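Local coordinates for protein Aar187cp (Eremothecium gossypii, PDB 3ZIL) that probably regulates sister-chromatid cohesion by acting on cohesin, through the helical Wap1 domain that makes up this part of the protein, at residues 206-211 with 242-247; 250-255 with 293-298. All blocks are in the same frame, centred on the assembly; numbering follows the deposited sequence.

Overall arrangement
Contacts 1 and 2 lie in series along the chain, on the same side of its centre, with centres about 15 Å apart. Each sets a helix, 201-215 or 248-261, against the end of a short helix and the turn after it, and each joins three buried residues to one exposed. Neither has a hydrogen bond across it. Contact 1, about 17 Å from the chain's centre, relies on an aromatic ring and an alanine; contact 2, about 24 Å out, on a valine, a threonine and the aliphatic part of an arginine. The two touch where F211 CZ packs 3.7 Å from L251 CD2, L251 being a neighbour of V252 on helix 248-261.

Contact 1: residues 206-211 with 242-247; sequences EYAQAF and ELSADL
A208 and F211, one turn apart on helix 201-215, meet L243 and S244 where the short helix 238-243 gives way to a turn. A208 comes first: its methyl CB points at the partner and lies 4.0 Å from L243 CD1, while L243 CB is just as near. A residue this small suits the spot, because here the backbones draw closest, with the CA atoms of A208 and L243 6.4 Å apart. L243 is more open to solvent and lends only part of its side chain, the CB and one methyl branch. The carbonyl O of A208 lies 3.9 Å from S244 OG, with no hydrogen bond between them. That hydroxyl is engaged instead by V240 O, one turn back, and by Q212 NE2, so a buried polar atom is satisfied beside an aromatic ring.

At F211 the side chain swings across to the partner, CG standing opposite the backbone N about CA-CB (chi1 170°). The ring atoms CD2 and CE2 then meet S244 obliquely: CD2 is 3.5 Å from OG, and CE2 is 3.5 Å from CB. Serine suits this place, being short enough to admit the ring while keeping a hydroxyl for its own helix end. The F211 side chain also touches V240, L231 and T235. Replacing F211 by an alanine would probably open a gap beside S244 and leave those three residues without their common packing partner. Successive helices packed side by side through apolar side chains are consistent with the helical-repeat architecture of the TPR clan, in which the Wap1 domain is placed.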
ATOM      1  N   GLU A 206       3.585  -8.664 -13.474  1.00 20.64           N
ATOM      2  CA  GLU A 206       3.450  -8.652 -11.966  1.00 24.34           C
ATOM      3  C   GLU A 206       2.282  -7.767 -11.544  1.00 20.97           C
ATOM      4  O   GLU A 206       1.466  -8.151 -10.687  1.00 20.29           O
ATOM      5  CB  GLU A 206       4.704  -8.092 -11.314  1.00 26.00           C
ATOM      6  CG  GLU A 206       5.871  -9.088 -11.237  1.00 34.75           C
ATOM      7  CD  GLU A 206       7.035  -8.515 -10.408  1.00 40.44           C
ATOM      8  OE1 GLU A 206       6.864  -8.038  -9.255  1.00 41.14           O
ATOM      9  OE2 GLU A 206       8.140  -8.474 -10.943  1.00 50.17           O
ATOM     10  N   TYR A 207       2.182  -6.596 -12.186  1.00 19.85           N
ATOM     11  CA  TYR A 207       1.067  -5.675 -11.919  1.00 21.40           C
ATOM     12  C   TYR A 207      -0.309  -6.307 -12.248  1.00 19.49           C
ATOM     13  O   TYR A 207      -1.238  -6.164 -11.451  1.00 16.69           O
ATOM     14  CB  TYR A 207       1.205  -4.251 -12.498  1.00 20.85           C
ATOM     15  CG  TYR A 207       2.486  -3.543 -12.147  1.00 20.30           C
ATOM     16  CD1 TYR A 207       3.352  -4.032 -11.140  1.00 21.50           C
ATOM     17  CD2 TYR A 207       2.867  -2.389 -12.828  1.00 19.02           C
ATOM     18  CE1 TYR A 207       4.557  -3.366 -10.860  1.00 21.25           C
ATOM     19  CE2 TYR A 207       4.101  -1.752 -12.559  1.00 20.47           C
ATOM     20  CZ  TYR A 207       4.930  -2.233 -11.575  1.00 20.04           C
ATOM     21  OH  TYR A 207       6.143  -1.578 -11.284  1.00 21.05           O
ATOM     22  N   ALA A 208      -0.415  -6.984 -13.396  1.00 17.83           N
ATOM     23  CA  ALA A 208      -1.588  -7.776 -13.735  1.00 16.61           C
ATOM     24  C   ALA A 208      -1.985  -8.766 -12.644  1.00 18.35           C
ATOM     25  O   ALA A 208      -3.147  -8.744 -12.203  1.00 16.68           O
ATOM     26  CB  ALA A 208      -1.464  -8.436 -15.118  1.00 16.27           C
ATOM     27  N   GLN A 209      -1.007  -9.599 -12.183  1.00 16.22           N
ATOM     28  CA  GLN A 209      -1.237 -10.533 -11.084  1.00 18.30           C
ATOM     29  C   GLN A 209      -1.763  -9.915  -9.856  1.00 17.33           C
ATOM     30  O   GLN A 209      -2.760 -10.420  -9.274  1.00 17.32           O
ATOM     31  CB  GLN A 209       0.089 -11.279 -10.679  1.00 19.15           C
ATOM     32  CG  GLN A 209       0.644 -12.069 -11.838  1.00 22.99           C
ATOM     33  CD  GLN A 209       1.959 -12.730 -11.515  1.00 31.13           C
ATOM     34  OE1 GLN A 209       2.160 -13.224 -10.387  1.00 33.60           O
ATOM     35  NE2 GLN A 209       2.900 -12.687 -12.470  1.00 32.26           N
ATOM     36  N   ALA A 210      -1.092  -8.845  -9.404  1.00 16.23           N
ATOM     37  CA  ALA A 210      -1.466  -8.163  -8.193  1.00 17.35           C
ATOM     38  C   ALA A 210      -2.881  -7.566  -8.345  1.00 16.85           C
ATOM     39  O   ALA A 210      -3.704  -7.584  -7.400  1.00 18.37           O
ATOM     40  CB  ALA A 210      -0.452  -7.011  -7.889  1.00 15.97           C
ATOM     41  N   PHE A 211      -3.145  -6.944  -9.491  1.00 14.92           N
ATOM     42  CA  PHE A 211      -4.471  -6.368  -9.682  1.00 15.13           C
ATOM     43  C   PHE A 211      -5.585  -7.490  -9.616  1.00 16.12           C
ATOM     44  O   PHE A 211      -6.575  -7.377  -8.923  1.00 15.57           O
ATOM     45  CB  PHE A 211      -4.536  -5.648 -11.034  1.00 15.90           C
ATOM     46  CG  PHE A 211      -5.932  -5.228 -11.422  1.00 16.95           C
ATOM     47  CD1 PHE A 211      -6.519  -4.113 -10.878  1.00 16.26           C
ATOM     48  CD2 PHE A 211      -6.699  -6.058 -12.326  1.00 16.40           C
ATOM     49  CE1 PHE A 211      -7.824  -3.749 -11.227  1.00 16.99           C
ATOM     50  CE2 PHE A 211      -7.998  -5.673 -12.688  1.00 15.69           C
ATOM     51  CZ  PHE A 211      -8.571  -4.544 -12.117  1.00 17.02           C
ATOM     52  N   GLU A 242      -6.135  -4.499 -19.858  1.00 21.60           N
ATOM     53  CA  GLU A 242      -6.275  -5.505 -20.941  1.00 21.67           C
ATOM     54  C   GLU A 242      -5.980  -6.928 -20.531  1.00 20.67           C
ATOM     55  O   GLU A 242      -6.769  -7.933 -20.827  1.00 21.21           O
ATOM     56  CB  GLU A 242      -5.293  -5.131 -22.046  1.00 26.03           C
ATOM     57  CG  GLU A 242      -5.840  -3.926 -22.746  1.00 36.12           C
ATOM     58  CD  GLU A 242      -4.868  -3.333 -23.737  1.00 47.85           C
ATOM     59  OE1 GLU A 242      -3.846  -3.988 -24.076  1.00 51.15           O
ATOM     60  OE2 GLU A 242      -5.143  -2.202 -24.186  1.00 45.79           O
ATOM     61  N   LEU A 243      -4.884  -7.087 -19.830  1.00 18.52           N
ATOM     62  CA  LEU A 243      -4.562  -8.438 -19.318  1.00 19.75           C
ATOM     63  C   LEU A 243      -5.592  -8.988 -18.299  1.00 23.06           C
ATOM     64  O   LEU A 243      -5.666 -10.212 -18.043  1.00 27.11           O
ATOM     65  CB  LEU A 243      -3.128  -8.512 -18.753  1.00 18.74           C
ATOM     66  CG  LEU A 243      -1.960  -8.296 -19.748  1.00 23.44           C
ATOM     67  CD1 LEU A 243      -0.665  -7.995 -18.994  1.00 22.27           C
ATOM     68  CD2 LEU A 243      -1.781  -9.511 -20.705  1.00 22.02           C
ATOM     69  N   SER A 244      -6.390  -8.095 -17.707  1.00 20.98           N
ATOM     70  CA  SER A 244      -7.344  -8.513 -16.657  1.00 19.23           C
ATOM     71  C   SER A 244      -8.803  -8.224 -17.039  1.00 18.47           C
ATOM     72  O   SER A 244      -9.691  -8.121 -16.135  1.00 18.77           O
ATOM     73  CB  SER A 244      -7.002  -7.711 -15.382  1.00 17.62           C
ATOM     74  OG  SER A 244      -5.605  -7.817 -15.123  1.00 14.76           O
ATOM     75  N   ALA A 245      -9.073  -8.151 -18.347  1.00 19.06           N
ATOM     76  CA  ALA A 245     -10.312  -7.470 -18.815  1.00 17.12           C
ATOM     77  C   ALA A 245     -11.570  -8.200 -18.354  1.00 17.77           C
ATOM     78  O   ALA A 245     -12.589  -7.540 -18.185  1.00 15.96           O
ATOM     79  CB  ALA A 245     -10.361  -7.319 -20.305  1.00 17.48           C
ATOM     80  N   ASP A 246     -11.493  -9.528 -18.192  1.00 15.41           N
ATOM     81  CA  ASP A 246     -12.664 -10.334 -17.893  1.00 18.29           C
ATOM     82  C   ASP A 246     -13.152 -10.124 -16.433  1.00 19.79           C
ATOM     83  O   ASP A 246     -14.281 -10.465 -16.086  1.00 21.14           O
ATOM     84  CB  ASP A 246     -12.383 -11.784 -18.156  1.00 18.47           C
ATOM     85  CG  ASP A 246     -11.109 -12.301 -17.425  1.00 20.63           C
ATOM     86  OD1 ASP A 246      -9.954 -12.032 -17.841  1.00 19.75           O
ATOM     87  OD2 ASP A 246     -11.302 -12.998 -16.410  1.00 22.09           O
ATOM     88  N   LEU A 247     -12.281  -9.567 -15.598  1.00 17.76           N
ATOM     89  CA  LEU A 247     -12.622  -9.197 -14.190  1.00 18.68           C
ATOM     90  C   LEU A 247     -13.251  -7.803 -14.019  1.00 17.32           C
ATOM     91  O   LEU A 247     -13.715  -7.445 -12.935  1.00 17.64           O
ATOM     92  CB  LEU A 247     -11.373  -9.224 -13.337  1.00 16.73           C
ATOM     93  CG  LEU A 247     -10.732 -10.606 -13.295  1.00 19.11           C
ATOM     94  CD1 LEU A 247      -9.558 -10.566 -12.381  1.00 19.24           C
ATOM     95  CD2 LEU A 247     -11.713 -11.697 -12.807  1.00 22.37           C
TER

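Contact 2: residues 250-255 with 293-298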
ATOM      1  N   SER A 250     -17.106  -7.057 -13.028  1.00 20.79           N
ATOM      2  CA  SER A 250     -17.376  -7.410 -11.660  1.00 21.46           C
ATOM      3  C   SER A 250     -16.864  -6.323 -10.685  1.00 17.95           C
ATOM      4  O   SER A 250     -17.523  -5.907  -9.686  1.00 17.28           O
ATOM      5  CB  SER A 250     -16.671  -8.738 -11.324  1.00 24.78           C
ATOM      6  OG  SER A 250     -17.232  -9.097 -10.106  1.00 30.93           O
ATOM      7  N   LEU A 251     -15.649  -5.893 -10.889  1.00 16.11           N
ATOM      8  CA  LEU A 251     -15.159  -4.809 -10.039  1.00 13.82           C
ATOM      9  C   LEU A 251     -16.086  -3.539 -10.178  1.00 16.53           C
ATOM     10  O   LEU A 251     -16.517  -2.905  -9.192  1.00 15.63           O
ATOM     11  CB  LEU A 251     -13.724  -4.531 -10.412  1.00 13.58           C
ATOM     12  CG  LEU A 251     -12.966  -3.396  -9.710  1.00 14.27           C
ATOM     13  CD1 LEU A 251     -13.037  -3.616  -8.169  1.00 12.78           C
ATOM     14  CD2 LEU A 251     -11.522  -3.323 -10.235  1.00 13.85           C
ATOM     15  N   VAL A 252     -16.344  -3.122 -11.389  1.00 17.21           N
ATOM     16  CA  VAL A 252     -17.268  -2.039 -11.633  1.00 17.19           C
ATOM     17  C   VAL A 252     -18.603  -2.216 -10.863  1.00 23.25           C
ATOM     18  O   VAL A 252     -19.046  -1.223 -10.225  1.00 20.86           O
ATOM     19  CB  VAL A 252     -17.460  -1.878 -13.172  1.00 21.78           C
ATOM     20  CG1 VAL A 252     -18.634  -0.944 -13.506  1.00 19.81           C
ATOM     21  CG2 VAL A 252     -16.160  -1.308 -13.763  1.00 23.63           C
ATOM     22  N   ARG A 253     -19.245  -3.429 -10.881  1.00 20.30           N
ATOM     23  CA  ARG A 253     -20.514  -3.562 -10.101  1.00 23.58           C
ATOM     24  C   ARG A 253     -20.314  -3.194  -8.676  1.00 21.28           C
ATOM     25  O   ARG A 253     -21.109  -2.423  -8.172  1.00 18.58           O
ATOM     26  CB  ARG A 253     -21.169  -4.982 -10.031  1.00 21.63           C
ATOM     27  CG  ARG A 253     -21.343  -5.625 -11.347  1.00 29.49           C
ATOM     28  CD  ARG A 253     -22.290  -6.859 -11.389  1.00 25.86           C
ATOM     29  NE  ARG A 253     -22.319  -7.132 -12.825  1.00 26.83           N
ATOM     30  CZ  ARG A 253     -21.541  -8.008 -13.472  1.00 28.69           C
ATOM     31  NH1 ARG A 253     -20.723  -8.859 -12.819  1.00 28.38           N
ATOM     32  NH2 ARG A 253     -21.631  -8.078 -14.790  1.00 27.83           N
ATOM     33  N   SER A 254     -19.324  -3.855  -8.020  1.00 20.08           N
ATOM     34  CA  SER A 254     -19.008  -3.601  -6.625  1.00 20.97           C
ATOM     35  C   SER A 254     -18.817  -2.139  -6.340  1.00 20.64           C
ATOM     36  O   SER A 254     -19.423  -1.605  -5.380  1.00 19.01           O
ATOM     37  CB  SER A 254     -17.774  -4.386  -6.180  1.00 20.02           C
ATOM     38  OG  SER A 254     -18.102  -5.740  -6.406  1.00 19.73           O
ATOM     39  N   LEU A 255     -17.981  -1.491  -7.145  1.00 18.17           N
ATOM     40  CA  LEU A 255     -17.715  -0.078  -6.934  1.00 19.92           C
ATOM     41  C   LEU A 255     -18.992   0.733  -7.165  1.00 23.63           C
ATOM     42  O   LEU A 255     -19.283   1.681  -6.347  1.00 22.45           O
ATOM     43  CB  LEU A 255     -16.582   0.454  -7.852  1.00 17.89           C
ATOM     44  CG  LEU A 255     -15.194  -0.116  -7.475  1.00 16.78           C
ATOM     45  CD1 LEU A 255     -14.207   0.149  -8.650  1.00 17.66           C
ATOM     46  CD2 LEU A 255     -14.697   0.535  -6.198  1.00 17.12           C
ATOM     47  N   THR A 293     -14.426   0.366 -22.675  1.00 31.23           N
ATOM     48  CA  THR A 293     -15.821   0.765 -22.970  1.00 34.27           C
ATOM     49  C   THR A 293     -16.819  -0.396 -22.671  1.00 31.26           C
ATOM     50  O   THR A 293     -17.942  -0.178 -22.179  1.00 31.01           O
ATOM     51  CB  THR A 293     -15.924   1.440 -24.358  1.00 33.63           C
ATOM     52  OG1 THR A 293     -16.910   0.781 -25.132  1.00 46.32           O
ATOM     53  CG2 THR A 293     -14.581   1.406 -25.101  1.00 31.39           C
ATOM     54  N   THR A 294     -16.344  -1.641 -22.801  1.00 31.97           N
ATOM     55  CA  THR A 294     -17.157  -2.798 -22.408  1.00 35.54           C
ATOM     56  C   THR A 294     -17.525  -2.701 -20.888  1.00 33.61           C
ATOM     57  O   THR A 294     -18.699  -2.863 -20.511  1.00 31.66           O
ATOM     58  CB  THR A 294     -16.384  -4.110 -22.704  1.00 40.19           C
ATOM     59  OG1 THR A 294     -15.276  -4.191 -21.788  1.00 49.58           O
ATOM     60  CG2 THR A 294     -15.796  -4.083 -24.128  1.00 34.75           C
ATOM     61  N   ALA A 295     -16.521  -2.471 -20.032  1.00 30.48           N
ATOM     62  CA  ALA A 295     -16.759  -2.224 -18.561  1.00 32.03           C
ATOM     63  C   ALA A 295     -17.572  -0.943 -18.211  1.00 27.10           C
ATOM     64  O   ALA A 295     -18.371  -0.916 -17.263  1.00 23.81           O
ATOM     65  CB  ALA A 295     -15.441  -2.258 -17.798  1.00 26.87           C
ATOM     66  N   ALA A 296     -17.367   0.119 -18.979  1.00 31.30           N
ATOM     67  CA  ALA A 296     -18.187   1.368 -18.837  1.00 31.57           C
ATOM     68  C   ALA A 296     -19.719   1.114 -18.996  1.00 30.99           C
ATOM     69  O   ALA A 296     -20.570   1.801 -18.386  1.00 38.37           O
ATOM     70  CB  ALA A 296     -17.674   2.461 -19.783  1.00 28.13           C
ATOM     71  N   SER A 297     -20.081   0.078 -19.743  1.00 31.52           N
ATOM     72  CA  SER A 297     -21.489  -0.216 -19.972  1.00 32.94           C
ATOM     73  C   SER A 297     -22.068  -1.242 -19.042  1.00 38.24           C
ATOM     74  O   SER A 297     -23.240  -1.629 -19.197  1.00 38.50           O
ATOM     75  CB  SER A 297     -21.725  -0.637 -21.440  1.00 40.10           C
ATOM     76  OG  SER A 297     -20.850  -1.676 -21.802  1.00 43.56           O
ATOM     77  N   THR A 298     -21.269  -1.707 -18.067  1.00 35.14           N
ATOM     78  CA  THR A 298     -21.787  -2.599 -17.027  1.00 35.68           C
ATOM     79  C   THR A 298     -23.105  -2.012 -16.518  1.00 34.53           C
ATOM     80  O   THR A 298     -23.158  -0.837 -16.182  1.00 31.50           O
ATOM     81  CB  THR A 298     -20.734  -2.769 -15.884  1.00 30.76           C
ATOM     82  OG1 THR A 298     -19.516  -3.232 -16.464  1.00 27.84           O
ATOM     83  CG2 THR A 298     -21.170  -3.724 -14.854  1.00 34.21           C
TER
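V252 and T298 carry most of this contact, meeting as one beta-branched side chain against another. V252 holds CG1 opposite its backbone N (chi1 168°), which sends that methyl to T298 CB at 3.7 Å and leaves CG2 facing A295 CB at 4.2 Å. The carbonyl O of A295 lies 3.8 Å from V252 CG1, so the valine fork lies beside the C-terminal part of the short helix 293-296. Valine fits because its fork lets CG1 meet both T298 and the A295 carbonyl while CG2 stays beside the A295 methyl.

T298 is turned about CA-CB so that its hydroxyl folds back on its own segment (chi1 -56°) while its methyl goes to the partner. OG1 donates to A295 O at 2.7 Å, tilted 23° from the carbonyl plane, and T298 N reaches the same oxygen from the same face. Two bonds thus grip this carbonyl, and the one from OG1 holds the threonine's chi1, a division of labour that a branched polar residue allows. The methyl CG2 lies 4.0 Å from R253 CG, against an arginine extended from CG to NE and crossing it at about a right angle. The NE end of R253 forms a long, weak ion pair with E300.

Behind the contact, V252 and L251 pack on I288 of helix 272-289, A296 touches both that helix and helix 321-336, and T298 leans on P249 at the start of helix 248-261.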